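Side-chain contacts in threonine--tRNA ligase catalytic subunit (Aeropyrum pernix, PDB 3A32), which probably catalyses the ATP-dependent attachment of threonine to its cognate tRNA, and probably cannot deacylate mischarged seryl-tRNA because it lacks the editing domain: residues Glu146-Ile151 with Arg156-Thr161; Asn93-Phe98 with Glu104-Pro109. One frame throughout, in Å; residues are numbered along the deposited sequence.

Interaction 1: Glu146-Ile151 with Arg156-Thr161; sequences EPSGSI and RVRGFT
The Arg158 side chain runs straight from CG to NE with CG set anti to its own carbonyl carbon, and this stretch brings its guanidinium to the backbone carbonyl of Glu146; Glu146 itself bends at chi2 (-79°), which turns its carboxylate toward Arg156, a chain folded at both chi2 and chi3. Arg158 grips the carbonyl side-on, with NH2 at 2.8 Å and NE at 3.0 Å from Glu146 O. Both donors lie in the carbonyl plane, and the oxygen sits almost exactly in the guanidinium plane, so the pair of bonds fixes the rotation of the flat group. Over one face of that group, near its rim, lies CD1 of Ile151, 3.6 Å from Arg158 CZ. With a leucine in place of Arg158, the Glu146 carbonyl would probably be left without both of these donors and the Ile151 methyl without the flat surface it rests on. The side chain of the same glutamate is held as well: Glu146 OE2 forms a salt bridge with Arg156 NH1 (3.0 Å, 154° at the hydrogen). The nitrogen comes from above the carboxylate plane, and the two charged planes stand 56° apart. A water fastens the same carboxylate to the main chain, donating to Glu146 OE2 at 2.7 Å and to Val157 O at 2.9 Å. Toward the dimer partner, Ser148 OG is hydrogen-bonded to Glu101 of the second subunit, whose carboxylate also makes a long, weak ion pair with Arg158. The segments flank the tip of the loop between strands 134-143 and 159-170, and the sequence and topology are those of motif 2 of class II aminoacyl-tRNA synthetases, two antiparallel strands joined by a loop.

Interaction 2: Asn93-Phe98 with Glu104-Pro109; sequences NNMYLF and EFAVKP
A beta hairpin, strands 96-100 and 103-107, is held here by antiparallel pairing of its two arms. Phe98 and Phe105 form a hydrogen-bonded pair, with Phe98 N 2.8 Å from Phe105 O (168° at the hydrogen) and Phe105 N 2.7 Å from Phe98 O. Further from the turn, Val107 N donates to Tyr96 O at 3.0 Å, while a water spans the gap beside this bond, accepting from Tyr96 N and donating to Val107 O at 2.6 Å. The side chains divide between two faces. On one, the chi1 of Phe98 (61°) puts CG between the backbone N and the carbonyl carbon, and the ring leans across the neighbouring strand. CB of Phe105 then lies over the ring face in a CH-pi contact, 3.8 Å from the Phe98 centroid and 22° off the normal, while CG2 of Val107 meets the ring at its edge, 3.7 Å from Phe98 CE2. On the other face, two longer side chains converge on the Ala106 methyl, less than a right angle apart: Met95 CE, brought round by a bend at chi3, approaches Ala106 CB to 3.3 Å, and Leu97 CD2 comes almost as near. Met95 CG also touches CG of Pro109, and Phe82 of helix 80-84 packs against Met95, Ala106 and Pro109. Leu97 CD1 touches the end of Glu104, whose carboxylate is engaged by Arg92 in a salt bridge and by Thr79 in a hydrogen bond. The Phe98 face is turned to the second subunit: the rings of Tyr96 and Phe98 meet Phe98 and Tyr96 of that subunit, and Val107 packs on its counterpart. Strand 76-78 completes a small antiparallel sheet, and the arrangement is that of an antiparallel hairpin with one apolar face packed into a homodimer interface.

Overall arrangement
Both contacts lie in the class II core range and reach the second subunit, yet their chemistry differs with depth. Interaction 2 is buried and chiefly apolar, with strand pairing inside and aromatic rings facing the partner chain. Interaction 1 is only partly buried; its bonds are made by two arginines, a carboxylate, a backbone carbonyl and a bridging water, and its link across the dimer includes a hydrogen bond between Ser148 and Glu101 of the second subunit. The two join at Tyr96, whose OH end lies beside CG of Arg158 and makes a weak hydrogen bond to Arg144 O. Arg144, just before residues 146-151, also donates to Pro109 O, so the hairpin and the loop base are tied together.

Interaction 1: Glu146-Ile151 with Arg156-Thr161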
loop_
_atom_site.group_PDB
_atom_site.type_symbol
_atom_site.label_atom_id
_atom_site.label_comp_id
_atom_site.label_asym_id
_atom_site.label_seq_id
_atom_site.Cartn_x
_atom_site.Cartn_y
_atom_site.Cartn_z
ATOM N N GLU A 146 17.506 10.016 14.590
ATOM C CA GLU A 146 18.770 10.539 14.055
ATOM C C GLU A 146 18.978 11.956 14.532
ATOM O O GLU A 146 18.023 12.735 14.507
ATOM C CB GLU A 146 18.812 10.536 12.527
ATOM C CG GLU A 146 18.576 9.156 11.908
ATOM C CD GLU A 146 19.804 8.275 11.947
ATOM O OE1 GLU A 146 20.888 8.764 12.296
ATOM O OE2 GLU A 146 19.685 7.089 11.619
ATOM N N PRO A 147 20.241 12.300 14.932
ATOM C CA PRO A 147 20.603 13.691 15.256
ATOM C C PRO A 147 20.498 14.538 13.988
ATOM O O PRO A 147 20.660 13.988 12.883
ATOM C CB PRO A 147 22.063 13.596 15.712
ATOM C CG PRO A 147 22.587 12.329 15.123
ATOM C CD PRO A 147 21.405 11.387 15.013
ATOM N N SER A 148 20.197 15.830 14.150
ATOM C CA SER A 148 20.073 16.793 13.035
ATOM C C SER A 148 21.267 16.795 12.076
ATOM O O SER A 148 21.090 16.948 10.882
ATOM C CB SER A 148 19.909 18.211 13.588
ATOM O OG SER A 148 18.794 18.244 14.459
ATOM N N GLY A 149 22.468 16.675 12.619
ATOM C CA GLY A 149 23.697 16.726 11.838
ATOM C C GLY A 149 23.914 15.479 11.018
ATOM O O GLY A 149 24.777 15.458 10.168
ATOM N N SER A 150 23.119 14.432 11.265
ATOM C CA SER A 150 23.244 13.162 10.536
ATOM C C SER A 150 22.283 13.006 9.343
ATOM O O SER A 150 22.527 12.186 8.442
ATOM C CB SER A 150 23.023 12.018 11.496
ATOM O OG SER A 150 24.090 12.008 12.416
ATOM N N ILE A 151 21.209 13.786 9.367
ATOM C CA ILE A 151 20.214 13.787 8.311
ATOM C C ILE A 151 20.739 14.315 6.980
ATOM O O ILE A 151 21.379 15.384 6.914
ATOM C CB ILE A 151 18.979 14.615 8.759
ATOM C CG1 ILE A 151 18.211 13.817 9.796
ATOM C CG2 ILE A 151 18.057 14.940 7.575
ATOM C CD1 ILE A 151 17.677 14.758 10.843
ATOM N N ARG A 156 19.546 9.384 4.759
ATOM C CA ARG A 156 19.554 9.194 6.205
ATOM C C ARG A 156 18.431 10.078 6.800
ATOM O O ARG A 156 18.506 11.311 6.789
ATOM C CB ARG A 156 20.943 9.554 6.724
ATOM C CG ARG A 156 21.113 9.700 8.222
ATOM C CD ARG A 156 21.180 8.407 8.985
ATOM N NE ARG A 156 22.280 7.557 8.541
ATOM C CZ ARG A 156 22.429 6.273 8.886
ATOM N NH1 ARG A 156 21.569 5.686 9.709
ATOM N NH2 ARG A 156 23.421 5.555 8.385
ATOM N N VAL A 157 17.364 9.433 7.259
ATOM C CA VAL A 157 16.152 10.094 7.641
ATOM C C VAL A 157 15.597 9.434 8.929
ATOM O O VAL A 157 16.057 8.338 9.335
ATOM C CB VAL A 157 15.094 10.050 6.478
ATOM C CG1 VAL A 157 15.504 10.924 5.259
ATOM C CG2 VAL A 157 14.860 8.615 5.966
ATOM N N ARG A 158 14.594 10.096 9.542
ATOM C CA ARG A 158 13.956 9.629 10.757
ATOM C C ARG A 158 12.805 8.629 10.566
ATOM O O ARG A 158 12.449 7.920 11.491
ATOM C CB ARG A 158 13.444 10.852 11.532
ATOM C CG ARG A 158 14.582 11.626 12.213
ATOM C CD ARG A 158 14.155 12.982 12.772
ATOM N NE ARG A 158 15.352 13.571 13.358
ATOM C CZ ARG A 158 15.503 14.847 13.677
ATOM N NH1 ARG A 158 14.533 15.751 13.485
ATOM N NH2 ARG A 158 16.623 15.196 14.240
ATOM N N GLY A 159 12.182 8.614 9.394
ATOM C CA GLY A 159 11.125 7.641 9.081
ATOM C C GLY A 159 11.319 7.189 7.655
ATOM O O GLY A 159 11.520 8.021 6.765
ATOM N N PHE A 160 11.307 5.874 7.435
ATOM C CA PHE A 160 11.549 5.348 6.114
ATOM C C PHE A 160 10.894 3.977 5.919
ATOM O O PHE A 160 10.311 3.421 6.834
ATOM C CB PHE A 160 13.094 5.307 5.766
ATOM C CG PHE A 160 13.934 4.485 6.723
ATOM C CD1 PHE A 160 14.322 3.184 6.394
ATOM C CD2 PHE A 160 14.313 5.002 7.971
ATOM C CE1 PHE A 160 15.071 2.379 7.297
ATOM C CE2 PHE A 160 15.089 4.218 8.868
ATOM C CZ PHE A 160 15.452 2.898 8.534
ATOM N N THR A 161 11.043 3.434 4.716
ATOM C CA THR A 161 10.396 2.206 4.324
ATOM C C THR A 161 11.468 1.184 3.931
ATOM O O THR A 161 12.466 1.556 3.335
ATOM C CB THR A 161 9.358 2.520 3.210
ATOM O OG1 THR A 161 8.755 3.823 3.468
ATOM C CG2 THR A 161 8.242 1.428 3.167
HETATM O O HOH W 1 17.573 6.024 10.289
HETATM O O HOH W 2 15.485 18.640 14.954
#

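Interaction 2: Asn93-Phe98 with Glu104-Pro109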
loop_
_atom_site.group_PDB
_atom_site.type_symbol
_atom_site.label_atom_id
_atom_site.label_comp_id
_atom_site.label_asym_id
_atom_site.label_seq_id
_atom_site.Cartn_x
_atom_site.Cartn_y
_atom_site.Cartn_z
ATOM N N ASN A 93 17.992 3.865 22.750
ATOM C CA ASN A 93 18.534 5.192 22.452
ATOM C C ASN A 93 18.245 5.719 21.033
ATOM O O ASN A 93 18.207 6.933 20.815
ATOM C CB ASN A 93 20.029 5.245 22.801
ATOM C CG ASN A 93 20.261 5.260 24.304
ATOM O OD1 ASN A 93 20.907 4.360 24.839
ATOM N ND2 ASN A 93 19.689 6.255 25.002
ATOM N N ASN A 94 18.036 4.784 20.108
ATOM C CA ASN A 94 17.584 5.044 18.744
ATOM C C ASN A 94 16.062 4.984 18.604
ATOM O O ASN A 94 15.531 4.993 17.502
ATOM C CB ASN A 94 18.213 4.010 17.800
ATOM C CG ASN A 94 19.760 4.008 17.860
ATOM O OD1 ASN A 94 20.408 5.080 17.819
ATOM N ND2 ASN A 94 20.359 2.797 17.948
ATOM N N MET A 95 15.347 4.887 19.714
ATOM C CA MET A 95 13.894 4.714 19.599
ATOM C C MET A 95 13.121 5.956 20.015
ATOM O O MET A 95 13.549 6.671 20.916
ATOM C CB MET A 95 13.407 3.481 20.387
ATOM C CG MET A 95 14.015 2.151 19.924
ATOM S SD MET A 95 13.605 0.715 20.990
ATOM C CE MET A 95 11.846 0.686 20.807
ATOM N N TYR A 96 11.993 6.216 19.348
ATOM C CA TYR A 96 11.079 7.258 19.778
ATOM C C TYR A 96 10.075 6.661 20.787
ATOM O O TYR A 96 9.283 5.763 20.449
ATOM C CB TYR A 96 10.371 7.890 18.570
ATOM C CG TYR A 96 11.331 8.523 17.574
ATOM C CD1 TYR A 96 12.263 9.500 17.987
ATOM C CD2 TYR A 96 11.276 8.194 16.217
ATOM C CE1 TYR A 96 13.124 10.116 17.059
ATOM C CE2 TYR A 96 12.103 8.792 15.303
ATOM C CZ TYR A 96 13.035 9.745 15.721
ATOM O OH TYR A 96 13.879 10.332 14.793
ATOM N N LEU A 97 10.145 7.130 22.026
ATOM C CA LEU A 97 9.370 6.506 23.116
ATOM C C LEU A 97 8.295 7.440 23.629
ATOM O O LEU A 97 8.476 8.668 23.642
ATOM C CB LEU A 97 10.261 6.075 24.268
ATOM C CG LEU A 97 11.298 5.007 23.877
ATOM C CD1 LEU A 97 12.178 4.685 25.093
ATOM C CD2 LEU A 97 10.622 3.771 23.349
ATOM N N PHE A 98 7.182 6.865 24.049
ATOM C CA PHE A 98 6.102 7.679 24.582
ATOM C C PHE A 98 5.278 6.843 25.567
ATOM O O PHE A 98 5.397 5.609 25.648
ATOM C CB PHE A 98 5.248 8.318 23.446
ATOM C CG PHE A 98 4.574 7.308 22.533
ATOM C CD1 PHE A 98 3.265 6.860 22.798
ATOM C CD2 PHE A 98 5.237 6.810 21.405
ATOM C CE1 PHE A 98 2.598 5.901 21.960
ATOM C CE2 PHE A 98 4.599 5.834 20.544
ATOM C CZ PHE A 98 3.289 5.389 20.826
ATOM N N GLU A 104 4.973 2.360 28.777
ATOM C CA GLU A 104 5.919 2.792 27.756
ATOM C C GLU A 104 5.686 2.101 26.388
ATOM O O GLU A 104 5.590 0.851 26.309
ATOM C CB GLU A 104 7.316 2.451 28.227
ATOM C CG GLU A 104 8.370 3.102 27.323
ATOM C CD GLU A 104 9.740 2.770 27.785
ATOM O OE1 GLU A 104 10.030 1.571 27.924
ATOM O OE2 GLU A 104 10.509 3.701 28.043
ATOM N N PHE A 105 5.611 2.921 25.341
ATOM C CA PHE A 105 5.388 2.487 23.956
ATOM C C PHE A 105 6.467 3.104 23.131
ATOM O O PHE A 105 7.074 4.087 23.559
ATOM C CB PHE A 105 4.043 2.992 23.441
ATOM C CG PHE A 105 2.880 2.062 23.745
ATOM C CD1 PHE A 105 2.315 1.304 22.739
ATOM C CD2 PHE A 105 2.394 1.921 25.072
ATOM C CE1 PHE A 105 1.208 0.428 22.999
ATOM C CE2 PHE A 105 1.329 1.046 25.368
ATOM C CZ PHE A 105 0.709 0.314 24.321
ATOM N N ALA A 106 6.688 2.539 21.953
ATOM C CA ALA A 106 7.649 3.018 21.004
ATOM C C ALA A 106 7.005 3.052 19.617
ATOM O O ALA A 106 6.159 2.213 19.292
ATOM C CB ALA A 106 8.854 2.071 20.967
ATOM N N VAL A 107 7.444 4.008 18.799
ATOM C CA VAL A 107 7.243 3.952 17.382
ATOM C C VAL A 107 8.223 2.881 16.899
ATOM O O VAL A 107 9.432 2.891 17.254
ATOM C CB VAL A 107 7.504 5.346 16.735
ATOM C CG1 VAL A 107 7.171 5.339 15.261
ATOM C CG2 VAL A 107 6.644 6.425 17.473
ATOM N N LYS A 108 7.686 1.916 16.155
ATOM C CA LYS A 108 8.420 0.758 15.665
ATOM C C LYS A 108 9.689 1.191 14.920
ATOM O O LYS A 108 9.607 1.968 13.943
ATOM C CB LYS A 108 7.491 -0.002 14.712
ATOM C CG LYS A 108 8.023 -1.233 14.068
ATOM C CD LYS A 108 6.956 -1.952 13.216
ATOM C CE LYS A 108 6.573 -1.172 11.958
ATOM N NZ LYS A 108 5.627 -2.024 11.160
ATOM N N PRO A 109 10.869 0.725 15.392
ATOM C CA PRO A 109 12.111 0.926 14.611
ATOM C C PRO A 109 12.459 -0.255 13.695
ATOM O O PRO A 109 13.281 -0.110 12.779
ATOM C CB PRO A 109 13.182 1.090 15.714
ATOM C CG PRO A 109 12.679 0.239 16.870
ATOM C CD PRO A 109 11.155 0.067 16.693
HETATM O O HOH W 3 11.445 4.455 17.104
#